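Local atomic coordinates of aldehyde dehydrogenase family protein (PDB entry 6X9L), a protein that oxidises long-chain aliphatic aldehydes with NAD+ as the electron acceptor, and is captured here with NAD+ and octanal bound. Residues G105-S110 with E326-G331; V287-S292 with G331-E336; I144-I149 with G472-L477; G140-E145 with A481-A486; T15-Y20 with H47-S52. The protein carries 1 engineered substitution. All coordinates share one frame; numbering follows the deposited sequence.

Contact 1 (G105-S110 with E326-G331)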
# COMPACT_ATOMS: atom_id res chain seq x y z
N GLY A 105 21.41 -23.78 8.64
CA GLY A 105 21.22 -25.21 8.72
C GLY A 105 20.56 -25.89 7.53
O GLY A 105 20.27 -27.09 7.62
N ALA A 106 20.34 -25.18 6.42
CA ALA A 106 19.75 -25.81 5.24
C ALA A 106 20.61 -26.96 4.74
O ALA A 106 21.80 -26.80 4.49
CB ALA A 106 19.57 -24.79 4.12
N ALA A 107 19.99 -28.14 4.59
CA ALA A 107 20.67 -29.27 3.97
C ALA A 107 21.42 -28.81 2.72
O ALA A 107 20.83 -28.20 1.82
CB ALA A 107 19.65 -30.36 3.62
N ILE A 108 22.73 -29.08 2.68
CA ILE A 108 23.55 -28.58 1.58
C ILE A 108 22.93 -28.91 0.24
O ILE A 108 23.00 -28.11 -0.70
CB ILE A 108 24.98 -29.13 1.67
CG1 ILE A 108 25.86 -28.44 0.63
CG2 ILE A 108 24.99 -30.63 1.42
CD1 ILE A 108 26.08 -26.96 0.91
N SER A 109 22.34 -30.10 0.12
CA SER A 109 21.63 -30.47 -1.10
C SER A 109 20.54 -29.46 -1.42
O SER A 109 20.37 -29.06 -2.57
CB SER A 109 21.04 -31.86 -0.93
OG SER A 109 21.55 -32.73 -1.91
N SER A 110 19.76 -29.08 -0.40
CA SER A 110 18.72 -28.07 -0.54
C SER A 110 19.29 -26.71 -0.91
O SER A 110 18.63 -25.92 -1.60
CB SER A 110 17.96 -27.95 0.77
OG SER A 110 16.61 -28.26 0.56
N GLU A 326 25.36 -35.00 1.48
CA GLU A 326 24.51 -34.79 0.31
C GLU A 326 23.21 -35.56 0.39
O GLU A 326 22.23 -35.21 -0.28
CB GLU A 326 25.27 -35.19 -0.96
CG GLU A 326 26.57 -34.45 -1.13
CD GLU A 326 26.98 -34.34 -2.58
OE1 GLU A 326 26.42 -35.08 -3.43
OE2 GLU A 326 27.86 -33.49 -2.88
N HIS A 327 23.17 -36.64 1.16
CA HIS A 327 21.96 -37.44 1.26
C HIS A 327 21.05 -37.00 2.40
O HIS A 327 19.97 -37.58 2.57
CB HIS A 327 22.34 -38.92 1.40
CG HIS A 327 23.00 -39.24 2.70
ND1 HIS A 327 22.29 -39.52 3.84
CD2 HIS A 327 24.31 -39.27 3.04
CE1 HIS A 327 23.13 -39.74 4.84
NE2 HIS A 327 24.36 -39.60 4.38
N THR A 328 21.44 -35.99 3.18
CA THR A 328 20.51 -35.42 4.16
C THR A 328 19.40 -34.66 3.44
O THR A 328 19.65 -33.91 2.49
CB THR A 328 21.24 -34.49 5.14
OG1 THR A 328 22.19 -35.22 5.91
CG2 THR A 328 20.26 -33.80 6.08
N VAL A 329 18.17 -34.85 3.89
CA VAL A 329 17.02 -34.20 3.28
C VAL A 329 16.62 -32.96 4.07
O VAL A 329 16.44 -31.89 3.51
CB VAL A 329 15.85 -35.20 3.14
CG1 VAL A 329 14.63 -34.53 2.50
CG2 VAL A 329 16.30 -36.41 2.32
N LEU A 330 16.48 -33.09 5.39
CA LEU A 330 16.21 -31.96 6.26
C LEU A 330 17.34 -31.81 7.26
O LEU A 330 17.82 -32.81 7.82
CB LEU A 330 14.89 -32.13 6.99
CG LEU A 330 13.65 -32.30 6.11
CD1 LEU A 330 12.36 -32.26 6.96
CD2 LEU A 330 13.62 -31.25 5.01
N GLY A 331 17.79 -30.57 7.44
CA GLY A 331 18.75 -30.22 8.46
C GLY A 331 18.02 -29.85 9.74
O GLY A 331 16.88 -30.26 9.95
O HOH W 1 16.98 -28.49 5.11
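Two short side chains at the start of helix 108-115, Ala107 and Ser109, point at the curved loop 326-331 and meet its carbonyl oxygens. Ser109 OG donates to Glu326 O over 3.0 Å. It comes in within the carbonyl plane, on a lone pair, with a C=O...OG angle of 134°. Ala107, at the N-cap position, sets its methyl against two successive peptide oxygens, CB lying 3.7 Å from Thr328 O and 3.6 Å from Val329 O. A small residue suits a place where the loop backbone passes so near. Thr328 turns its methyl to this side, CG2 standing 4.3 Å from Ala107 CB, while its OG1 is bonded to Asp322 O. The carboxylate of Glu326 leaves the interface for a salt bridge with Arg112, farther along the same helix. At the other end a water accepts from both Ala107 N (3.1 Å) and Gly331 N (3.2 Å), bridging backbones that do not bond directly. Glycines fit the ends: Gly105 leaves helix 93-104 with phi 79°, and the CA of Gly331 approaches Gly105 O at 3.6 Å, where a side chain would collide with that oxygen. The chemistry is thus mainly that of the peptide backbone, and carbonyls gathered near the first turn of a helix would probably be favoured by its partial positive charge.

Contact 2 (V287-S292 with G331-E336). Engineered in segment 287-292: Ala291 (natural residue Cys). With OYA (octanal), chain C; NAD (nicotinamide-adenine-dinucleotide), chain D.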
# COMPACT_ATOMS: atom_id res chain seq x y z
N VAL A 287 12.37 -27.74 6.27
CA VAL A 287 11.99 -28.22 7.60
C VAL A 287 10.86 -27.34 8.15
O VAL A 287 10.88 -26.91 9.32
CB VAL A 287 13.22 -28.31 8.53
CG1 VAL A 287 14.02 -27.06 8.50
CG2 VAL A 287 12.84 -28.68 9.96
N GLY A 288 9.84 -27.11 7.32
CA GLY A 288 8.72 -26.30 7.72
C GLY A 288 8.99 -24.82 7.89
O GLY A 288 8.08 -24.09 8.28
N GLN A 289 10.21 -24.35 7.62
CA GLN A 289 10.55 -22.95 7.88
C GLN A 289 10.27 -22.12 6.62
O GLN A 289 11.17 -21.64 5.93
CB GLN A 289 11.99 -22.82 8.34
CG GLN A 289 12.28 -23.55 9.65
CD GLN A 289 13.77 -23.68 9.90
OE1 GLN A 289 14.27 -23.33 10.97
NE2 GLN A 289 14.48 -24.17 8.90
N SER A 290 8.98 -21.96 6.35
CA SER A 290 8.51 -21.29 5.14
C SER A 290 7.06 -20.84 5.34
O SER A 290 6.19 -21.65 5.70
CB SER A 290 8.63 -22.23 3.96
OG SER A 290 7.83 -21.76 2.91
N ALA A 291 6.81 -19.55 5.13
CA ALA A 291 5.49 -18.98 5.43
C ALA A 291 4.40 -19.58 4.55
O ALA A 291 3.25 -19.72 4.98
CB ALA A 291 5.53 -17.46 5.28
N SER A 292 4.71 -19.89 3.30
CA SER A 292 3.68 -20.37 2.40
C SER A 292 3.49 -21.88 2.46
O SER A 292 2.66 -22.41 1.71
CB SER A 292 4.01 -19.93 0.97
OG SER A 292 5.32 -20.31 0.63
N GLY A 331 17.79 -30.57 7.44
CA GLY A 331 18.75 -30.22 8.46
C GLY A 331 18.02 -29.85 9.74
O GLY A 331 16.88 -30.26 9.95
N PRO A 332 18.67 -29.11 10.63
CA PRO A 332 18.01 -28.72 11.88
C PRO A 332 17.13 -27.48 11.68
O PRO A 332 17.18 -26.80 10.65
CB PRO A 332 19.18 -28.42 12.81
CG PRO A 332 20.30 -28.01 11.90
CD PRO A 332 20.11 -28.78 10.63
N ILE A 333 16.29 -27.23 12.68
CA ILE A 333 15.68 -25.92 12.78
C ILE A 333 16.81 -24.91 12.77
O ILE A 333 17.93 -25.20 13.19
CB ILE A 333 14.81 -25.82 14.04
CG1 ILE A 333 13.56 -26.67 13.85
CG2 ILE A 333 14.38 -24.37 14.31
CD1 ILE A 333 12.69 -26.14 12.73
N ALA A 334 16.52 -23.71 12.24
CA ALA A 334 17.57 -22.76 11.87
C ALA A 334 18.31 -22.15 13.07
O ALA A 334 19.45 -21.69 12.89
CB ALA A 334 16.96 -21.64 11.04
N ASN A 335 17.70 -22.13 14.26
CA ASN A 335 18.32 -21.48 15.41
C ASN A 335 17.57 -21.82 16.71
O ASN A 335 16.42 -22.28 16.70
CB ASN A 335 18.40 -19.95 15.24
CG ASN A 335 17.08 -19.31 14.80
OD1 ASN A 335 16.15 -19.17 15.60
ND2 ASN A 335 17.01 -18.86 13.54
N GLU A 336 18.25 -21.55 17.83
CA GLU A 336 17.77 -22.01 19.13
C GLU A 336 16.41 -21.43 19.48
O GLU A 336 15.52 -22.14 19.96
CB GLU A 336 18.79 -21.65 20.21
CG GLU A 336 18.35 -22.08 21.59
CD GLU A 336 19.48 -22.19 22.57
OE1 GLU A 336 20.49 -21.46 22.40
OE2 GLU A 336 19.36 -23.01 23.50
C14 OYA C . 9.36 -24.07 -4.03
C5 OYA C . 9.26 -23.16 -2.82
C6 OYA C . 9.98 -21.86 -3.12
C11 OYA C . 10.32 -21.16 -1.82
C7 OYA C . 9.13 -20.36 -1.31
C8 OYA C . 9.59 -19.60 -0.07
C9 OYA C . 8.65 -18.46 0.30
C10 OYA C . 7.96 -18.74 1.62
OAB OYA C . 8.49 -18.42 2.66
PA NAD D . 10.91 -11.67 12.33
O1A NAD D . 9.59 -11.02 12.10
O2A NAD D . 11.18 -11.99 13.75
O5B NAD D . 12.12 -10.77 11.72
C5B NAD D . 12.14 -10.39 10.36
C4B NAD D . 13.10 -9.22 10.15
O4B NAD D . 12.65 -8.11 10.89
C3B NAD D . 14.51 -9.50 10.66
O3B NAD D . 15.43 -8.86 9.79
C2B NAD D . 14.55 -8.83 12.02
O2B NAD D . 15.84 -8.39 12.39
C1B NAD D . 13.68 -7.63 11.76
N9A NAD D . 12.99 -7.12 12.93
C8A NAD D . 12.59 -7.79 14.07
N7A NAD D . 11.93 -6.90 14.85
C5A NAD D . 11.90 -5.70 14.22
C6A NAD D . 11.36 -4.47 14.56
N6A NAD D . 10.58 -4.36 15.63
N1A NAD D . 11.48 -3.42 13.67
C2A NAD D . 12.14 -3.58 12.47
N3A NAD D . 12.68 -4.80 12.14
C4A NAD D . 12.55 -5.83 13.01
O3 NAD D . 11.01 -12.92 11.32
PN NAD D . 11.10 -14.49 11.67
O1N NAD D . 9.86 -14.91 12.36
O2N NAD D . 12.41 -14.80 12.27
O5D NAD D . 11.04 -14.93 10.09
C5D NAD D . 10.15 -15.94 9.69
C4D NAD D . 8.80 -15.29 9.37
O4D NAD D . 8.87 -14.63 8.11
C3D NAD D . 7.71 -16.34 9.24
O3D NAD D . 6.50 -15.80 9.72
C2D NAD D . 7.59 -16.50 7.75
O2D NAD D . 6.32 -16.99 7.36
C1D NAD D . 7.82 -15.06 7.28
N1N NAD D . 8.13 -15.11 5.85
C2N NAD D . 7.25 -14.57 4.95
C3N NAD D . 7.51 -14.65 3.58
C7N NAD D . 6.57 -14.11 2.56
O7N NAD D . 7.07 -13.96 1.26
N7N NAD D . 5.30 -13.78 2.86
C4N NAD D . 8.67 -15.28 3.14
C5N NAD D . 9.55 -15.82 4.06
C6N NAD D . 9.27 -15.74 5.42
O HOH W 2 17.32 -25.13 8.49
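The loop 287-292 belongs to the active site: Ser290, Ala291 and Ser292 line the octanal pocket, and Ala291 is an engineered replacement for a cysteine, probably the family's catalytic nucleophile. Ala291 N donates to the aldehyde oxygen, octanal OAB, at 3.2 Å, as the corresponding amide does in the oxyanion hole of aldehyde dehydrogenases. Ser292 OG lies 3.2 Å from octanal C10. Behind this site Gln289 ties the loop to 331-336. With CG beside the backbone N and the chain extended beyond it, its amide reaches Ala334, whose N donates to OE1 at 2.6 Å within the carbonyl plane, on a lone pair. The other half of the amide works through water: NE2 donates to a water 3.0 Å away, which in turn donates to Pro332 O. Glutamine suits a place needing both an acceptor and a donor. Beside it Val287 CG2 meets Ile333 CD1 at 3.8 Å, the two branches crossing at about a right angle. Trp158 packs on Gln289 and Ala334. The first segment connects helix 272-284 to strand 296-300, and the second runs into helix 336-351, where Asn335 OD1 caps Gln338 N.

Contact 3 (I144-I149 with G472-L477)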
# COMPACT_ATOMS: atom_id res chain seq x y z
N ILE A 144 1.38 8.93 -18.66
CA ILE A 144 1.69 8.23 -17.41
C ILE A 144 3.18 7.91 -17.42
O ILE A 144 3.67 7.22 -18.32
CB ILE A 144 0.88 6.95 -17.27
CG1 ILE A 144 -0.58 7.18 -17.66
CG2 ILE A 144 1.05 6.36 -15.86
CD1 ILE A 144 -1.39 7.93 -16.66
N GLU A 145 3.91 8.40 -16.42
CA GLU A 145 5.31 8.06 -16.27
C GLU A 145 5.50 7.30 -14.97
O GLU A 145 4.99 7.70 -13.93
CB GLU A 145 6.17 9.32 -16.32
CG GLU A 145 6.06 10.05 -17.67
CD GLU A 145 7.08 11.16 -17.84
OE1 GLU A 145 7.96 11.30 -16.95
OE2 GLU A 145 7.01 11.89 -18.85
N ARG A 146 6.20 6.17 -15.04
CA ARG A 146 6.50 5.37 -13.87
C ARG A 146 7.93 5.66 -13.44
O ARG A 146 8.86 5.53 -14.24
CB ARG A 146 6.29 3.88 -14.18
CG ARG A 146 4.83 3.54 -14.46
CD ARG A 146 4.05 3.62 -13.17
NE ARG A 146 3.36 2.36 -12.91
CZ ARG A 146 3.14 1.84 -11.71
NH1 ARG A 146 3.56 2.45 -10.60
NH2 ARG A 146 2.51 0.67 -11.61
N GLU A 147 8.10 6.09 -12.18
CA GLU A 147 9.39 6.54 -11.69
C GLU A 147 9.75 5.79 -10.42
O GLU A 147 8.86 5.37 -9.67
CB GLU A 147 9.38 8.04 -11.38
CG GLU A 147 8.98 8.91 -12.54
CD GLU A 147 8.84 10.37 -12.16
OE1 GLU A 147 8.59 11.19 -13.09
OE2 GLU A 147 8.97 10.70 -10.95
N PRO A 148 11.04 5.62 -10.15
CA PRO A 148 11.46 5.01 -8.88
C PRO A 148 10.97 5.85 -7.72
O PRO A 148 10.98 7.07 -7.78
CB PRO A 148 12.99 5.00 -8.97
CG PRO A 148 13.31 6.00 -10.00
CD PRO A 148 12.20 5.93 -10.99
N ILE A 149 10.55 5.18 -6.65
CA ILE A 149 10.03 5.93 -5.52
C ILE A 149 11.15 6.55 -4.69
O ILE A 149 10.91 7.53 -3.97
CB ILE A 149 9.10 5.03 -4.68
CG1 ILE A 149 8.40 5.85 -3.59
CG2 ILE A 149 9.88 3.84 -4.10
CD1 ILE A 149 7.20 5.13 -3.02
N GLY A 472 6.01 -7.32 -8.52
CA GLY A 472 7.00 -6.93 -7.54
C GLY A 472 7.81 -5.73 -7.97
O GLY A 472 8.18 -4.88 -7.15
N PHE A 473 8.08 -5.63 -9.27
CA PHE A 473 8.82 -4.49 -9.82
C PHE A 473 8.03 -3.19 -9.64
O PHE A 473 8.61 -2.14 -9.33
CB PHE A 473 9.11 -4.79 -11.29
CG PHE A 473 9.77 -3.68 -12.05
CD1 PHE A 473 11.10 -3.37 -11.84
CD2 PHE A 473 9.06 -2.98 -13.01
CE1 PHE A 473 11.71 -2.36 -12.56
CE2 PHE A 473 9.66 -1.97 -13.73
CZ PHE A 473 10.98 -1.66 -13.51
N GLU A 474 6.71 -3.25 -9.81
CA GLU A 474 5.90 -2.04 -9.72
C GLU A 474 5.73 -1.53 -8.29
O GLU A 474 5.40 -0.36 -8.10
CB GLU A 474 4.55 -2.28 -10.39
CG GLU A 474 4.69 -2.50 -11.91
CD GLU A 474 3.36 -2.51 -12.66
OE1 GLU A 474 2.35 -3.00 -12.10
OE2 GLU A 474 3.34 -2.04 -13.81
N GLU A 475 5.99 -2.37 -7.27
CA GLU A 475 6.00 -1.90 -5.90
C GLU A 475 7.07 -0.84 -5.65
O GLU A 475 6.98 -0.12 -4.66
CB GLU A 475 6.23 -3.07 -4.94
CG GLU A 475 5.17 -4.13 -5.05
CD GLU A 475 3.85 -3.72 -4.41
OE1 GLU A 475 3.89 -2.85 -3.51
OE2 GLU A 475 2.79 -4.27 -4.80
N TYR A 476 8.07 -0.73 -6.51
CA TYR A 476 9.12 0.27 -6.33
C TYR A 476 8.97 1.46 -7.27
O TYR A 476 9.88 2.30 -7.32
CB TYR A 476 10.49 -0.39 -6.50
CG TYR A 476 10.75 -1.42 -5.43
CD1 TYR A 476 11.34 -1.06 -4.22
CD2 TYR A 476 10.37 -2.74 -5.61
CE1 TYR A 476 11.56 -1.99 -3.24
CE2 TYR A 476 10.60 -3.68 -4.63
CZ TYR A 476 11.19 -3.30 -3.45
OH TYR A 476 11.42 -4.24 -2.47
N LEU A 477 7.85 1.58 -7.97
CA LEU A 477 7.59 2.73 -8.83
C LEU A 477 6.46 3.58 -8.28
O LEU A 477 5.44 3.05 -7.83
CB LEU A 477 7.24 2.28 -10.25
CG LEU A 477 8.30 1.40 -10.92
CD1 LEU A 477 7.71 0.74 -12.15
CD2 LEU A 477 9.56 2.20 -11.24
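Arg146 starts with CG beside the backbone N (chi1 -66°), then bends at chi2 and chi3, which carries its guanidinium across Leu477. Glu474 also has CG beside its N, but its chain runs extended from there and meets the arginine at about a right angle. The salt bridge between Arg146 NH2 and Glu474 OE2 is loose, 3.6 Å, with the two planar groups turned 49° from each other; OE2 is also bonded to Tyr133 OH. Arg146 NH1 stands 3.4 Å from Leu477 O, which lies at the guanidinium edge. These groups mark the point where helix 469-474 gives way, through a type I turn from Glu474 to Leu477, to strand 477-483, the antiparallel neighbour of strand 143-155. Pro148 and Leu477 form a non-hydrogen-bonded pair, a position that suits proline because its nitrogen has no hydrogen to give. On one side of them Ile149 N donates to Tyr476 O at 3.0 Å from above the carbonyl plane. On the other, Leu477 CA comes within 3.0 Å of Glu147 O as a CA-H...O contact, and Leu477 CD2 rests 3.6 Å from the same oxygen. The carboxylate of Glu147 bonds to Tyr459 of the second subunit.

Contact 4 (G140-E145 with A481-A486)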
# COMPACT_ATOMS: atom_id res chain seq x y z
N GLY A 140 -3.54 10.18 -24.70
CA GLY A 140 -4.23 11.30 -25.31
C GLY A 140 -3.44 12.58 -25.15
O GLY A 140 -2.37 12.73 -25.77
N GLY A 141 -3.95 13.52 -24.35
CA GLY A 141 -3.19 14.64 -23.83
C GLY A 141 -2.57 14.38 -22.47
O GLY A 141 -1.95 15.28 -21.91
N THR A 142 -2.74 13.17 -21.92
CA THR A 142 -2.20 12.80 -20.62
C THR A 142 -1.19 11.69 -20.79
O THR A 142 -1.44 10.73 -21.53
CB THR A 142 -3.31 12.34 -19.63
OG1 THR A 142 -4.14 13.45 -19.27
CG2 THR A 142 -2.69 11.74 -18.36
N ALA A 143 -0.06 11.80 -20.11
CA ALA A 143 0.99 10.79 -20.15
C ALA A 143 1.22 10.25 -18.75
O ALA A 143 1.24 11.01 -17.77
CB ALA A 143 2.31 11.36 -20.71
N ILE A 144 1.38 8.93 -18.66
CA ILE A 144 1.69 8.23 -17.41
C ILE A 144 3.18 7.91 -17.42
O ILE A 144 3.67 7.22 -18.32
CB ILE A 144 0.88 6.95 -17.27
CG1 ILE A 144 -0.58 7.18 -17.66
CG2 ILE A 144 1.05 6.36 -15.86
CD1 ILE A 144 -1.39 7.93 -16.66
N GLU A 145 3.91 8.40 -16.42
CA GLU A 145 5.31 8.06 -16.27
C GLU A 145 5.50 7.30 -14.97
O GLU A 145 4.99 7.70 -13.93
CB GLU A 145 6.17 9.32 -16.32
CG GLU A 145 6.06 10.05 -17.67
CD GLU A 145 7.08 11.16 -17.84
OE1 GLU A 145 7.96 11.30 -16.95
OE2 GLU A 145 7.01 11.89 -18.85
N ALA A 481 0.90 11.37 -13.42
CA ALA A 481 0.06 11.76 -14.55
C ALA A 481 0.47 13.16 -14.98
O ALA A 481 0.47 14.09 -14.16
CB ALA A 481 -1.43 11.72 -14.22
N ILE A 482 0.86 13.29 -16.24
CA ILE A 482 1.15 14.60 -16.81
C ILE A 482 -0.02 14.96 -17.70
O ILE A 482 -0.03 14.61 -18.88
CB ILE A 482 2.48 14.59 -17.58
CG1 ILE A 482 3.59 14.11 -16.66
CG2 ILE A 482 2.82 15.99 -18.10
CD1 ILE A 482 4.91 14.01 -17.34
N VAL A 483 -1.02 15.64 -17.12
CA VAL A 483 -2.20 16.09 -17.85
C VAL A 483 -1.83 17.33 -18.66
O VAL A 483 -1.05 18.18 -18.21
CB VAL A 483 -3.38 16.38 -16.89
CG1 VAL A 483 -4.69 16.35 -17.66
CG2 VAL A 483 -3.41 15.37 -15.73
N GLY A 484 -2.40 17.45 -19.86
CA GLY A 484 -1.94 18.48 -20.78
C GLY A 484 -0.61 18.18 -21.44
O GLY A 484 0.05 19.09 -21.94
N PHE A 485 -0.19 16.91 -21.41
CA PHE A 485 1.04 16.49 -22.09
C PHE A 485 0.99 16.84 -23.57
O PHE A 485 1.98 17.32 -24.13
CB PHE A 485 1.23 14.99 -21.88
CG PHE A 485 2.51 14.43 -22.40
CD1 PHE A 485 3.68 14.57 -21.68
CD2 PHE A 485 2.54 13.70 -23.58
CE1 PHE A 485 4.86 14.02 -22.14
CE2 PHE A 485 3.71 13.15 -24.04
CZ PHE A 485 4.88 13.31 -23.33
N ALA A 486 -0.15 16.59 -24.22
CA ALA A 486 -0.43 17.11 -25.56
C ALA A 486 -1.59 18.09 -25.48
O ALA A 486 -2.68 17.71 -25.03
CB ALA A 486 -0.75 15.98 -26.53
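Far from the centre of the chain, strands 143-155 and 477-483 run antiparallel as a projecting arm, and here they meet near its tip. Ala143 and Ile482 are a hydrogen-bonded pair. Ile482 N donates to Ala143 O at 2.8 Å, almost straight (176°) and in the carbonyl plane, whereas Ala143 N approaches Ile482 O at 3.1 Å from above its plane. Ile144 and Ala481 follow as a non-hydrogen-bonded pair. Beyond Ile482 the chain makes a type II turn to Phe485, with Gly484 at the third position, where the positive phi suits glycine. The turn folds Phe485 and Ala486 back so that both their amides donate to Gly141 O, from two different directions: Phe485 N nearly along the C=O axis, Ala486 N (3.2 Å) from above the plane. With CG anti to its N (chi1 -174°), Phe485 lays one ring face on the methyl of Ala143, whose CB is 3.6 Å from the ring centroid, 15° off the normal, in a CH-pi contact; alanine is small enough to fit beneath it. Arg432 of the second subunit makes a cation-pi contact with this ring. Thr142 and Val483 lie side by side, OG1 3.4 Å from CG1, and that OG1 bonds to Asn451 of the second subunit. Because residues 481-483 also pair in parallel with a strand of the second subunit, the arrangement is that of the oligomerisation arm of aldehyde dehydrogenases.

Contact 5 (T15-Y20 with H47-S52)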
# COMPACT_ATOMS: atom_id res chain seq x y z
N THR A 15 35.88 -8.12 6.71
CA THR A 15 34.59 -7.48 6.47
C THR A 15 33.46 -8.06 7.32
O THR A 15 32.33 -7.59 7.21
CB THR A 15 34.23 -7.57 4.98
OG1 THR A 15 34.01 -8.94 4.61
CG2 THR A 15 35.38 -7.05 4.17
N ALA A 16 33.75 -9.04 8.18
CA ALA A 16 32.71 -9.66 8.98
C ALA A 16 32.00 -8.64 9.86
O ALA A 16 30.76 -8.66 9.98
CB ALA A 16 33.30 -10.78 9.82
N GLN A 17 32.75 -7.73 10.49
CA GLN A 17 32.20 -6.74 11.39
C GLN A 17 32.27 -5.34 10.81
O GLN A 17 32.43 -4.35 11.53
CB GLN A 17 32.88 -6.82 12.75
CG GLN A 17 32.23 -7.89 13.57
CD GLN A 17 33.13 -8.46 14.61
OE1 GLN A 17 32.87 -8.33 15.79
NE2 GLN A 17 34.19 -9.13 14.18
N LYS A 18 32.12 -5.26 9.50
CA LYS A 18 31.98 -4.00 8.78
C LYS A 18 30.60 -3.94 8.15
O LYS A 18 29.85 -4.93 8.13
CB LYS A 18 33.08 -3.86 7.72
CG LYS A 18 34.47 -4.08 8.28
CD LYS A 18 35.42 -2.99 7.84
CE LYS A 18 36.62 -2.89 8.76
NZ LYS A 18 37.86 -3.21 8.02
N PHE A 19 30.25 -2.75 7.66
CA PHE A 19 29.03 -2.54 6.90
C PHE A 19 29.42 -2.14 5.48
O PHE A 19 30.50 -1.58 5.25
CB PHE A 19 28.15 -1.45 7.54
CG PHE A 19 27.69 -1.79 8.94
CD1 PHE A 19 27.42 -3.10 9.31
CD2 PHE A 19 27.54 -0.79 9.90
CE1 PHE A 19 27.01 -3.40 10.62
CE2 PHE A 19 27.12 -1.09 11.20
CZ PHE A 19 26.87 -2.39 11.56
N TYR A 20 28.56 -2.45 4.51
CA TYR A 20 28.78 -2.03 3.12
C TYR A 20 27.97 -0.77 2.85
O TYR A 20 26.75 -0.82 2.63
CB TYR A 20 28.45 -3.14 2.13
CG TYR A 20 28.91 -2.77 0.72
CD1 TYR A 20 30.24 -2.93 0.35
CD2 TYR A 20 28.03 -2.25 -0.21
CE1 TYR A 20 30.67 -2.59 -0.94
CE2 TYR A 20 28.45 -1.91 -1.49
CZ TYR A 20 29.77 -2.08 -1.85
OH TYR A 20 30.18 -1.75 -3.13
N HIS A 47 31.28 -13.70 13.98
CA HIS A 47 30.64 -12.52 14.54
C HIS A 47 30.44 -11.51 13.42
O HIS A 47 31.17 -11.51 12.43
CB HIS A 47 31.47 -11.89 15.64
CG HIS A 47 31.65 -12.77 16.84
ND1 HIS A 47 32.49 -13.86 16.84
CD2 HIS A 47 31.09 -12.71 18.07
CE1 HIS A 47 32.43 -14.44 18.02
NE2 HIS A 47 31.60 -13.76 18.79
N VAL A 48 29.45 -10.66 13.62
CA VAL A 48 29.19 -9.54 12.72
C VAL A 48 28.83 -8.34 13.57
O VAL A 48 28.46 -8.46 14.74
CB VAL A 48 28.08 -9.87 11.72
CG1 VAL A 48 28.43 -11.13 10.96
CG2 VAL A 48 26.76 -10.03 12.44
N ALA A 49 28.95 -7.16 12.96
CA ALA A 49 28.73 -5.92 13.68
C ALA A 49 27.24 -5.65 13.89
O ALA A 49 26.39 -6.14 13.14
CB ALA A 49 29.37 -4.75 12.92
N SER A 50 26.95 -4.87 14.93
CA SER A 50 25.58 -4.49 15.30
C SER A 50 25.43 -2.99 15.12
O SER A 50 25.99 -2.20 15.89
CB SER A 50 25.25 -4.91 16.73
OG SER A 50 23.86 -4.75 16.97
N GLY A 51 24.64 -2.61 14.10
CA GLY A 51 24.49 -1.22 13.75
C GLY A 51 23.67 -0.43 14.75
O GLY A 51 22.87 -0.96 15.53
N SER A 52 23.89 0.87 14.73
CA SER A 52 23.17 1.86 15.50
C SER A 52 22.34 2.70 14.54
O SER A 52 22.44 2.58 13.32
CB SER A 52 24.13 2.73 16.29
OG SER A 52 25.04 3.37 15.40
O HOH W 3 28.91 -6.68 9.88
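A bridging water is the best-held polar atom here, gripped by three backbone groups. It donates to Ala16 O at 2.7 Å and to Lys18 O at 2.6 Å, and accepts from Ala49 N at 3.1 Å. It joins two runs of chain that travel almost the same way, 11° apart, just before strand 19-21 and at the end of strand 43-49. The type I turn from Thr15 to Lys18 brings the two carbonyls to the water. Ala16 O meets the other chain a second time, 3.3 Å from Val48 CA in a CA-H...O contact. Gln17, with CG beside its backbone N and the rest extended, lies alongside His47 and points the same way, its amide and the imidazole 27° from coplanar. Its CG rests 3.4 Å from Val48 C, while the amide end lies against His47, OE1 3.8 Å from His47 CB. Ala49 points its methyl between Gln17 O and the ring of Phe19, CB standing 3.6 Å from CE1; the small methyl of alanine suits a place between a carbonyl oxygen and a ring. Phe19 has the backbone of Ala49 and Ser50 at its edge, and its CZ comes 3.4 Å from Gly51 N. Glycine suits this position, since a CB would point at the ring. The contact thus combines apolar touching with one bridging water, which gives peptide groups partners where the two segments make no direct hydrogen bond to each other.

Contacts 1, 2 and 5 are buried, whereas contacts 3 and 4 are partly buried and touch the second subunit. Contacts 1 and 2 share Gly331, so a single loop reaches from the start of helix 108-115 to the loop that lines the octanal pocket; contacts 3 and 4 share Ile144 and Glu145 and follow one strand pair from its base to its tip, their centres about 17 Å apart. Chemistry follows place: waters bridge backbone groups in contacts 1 and 5 and a side-chain amide to a carbonyl in contact 2, while contact 3 adds a salt bridge and contact 4 direct strand bonds. Contact 5, near the N-terminus, touches none of the others.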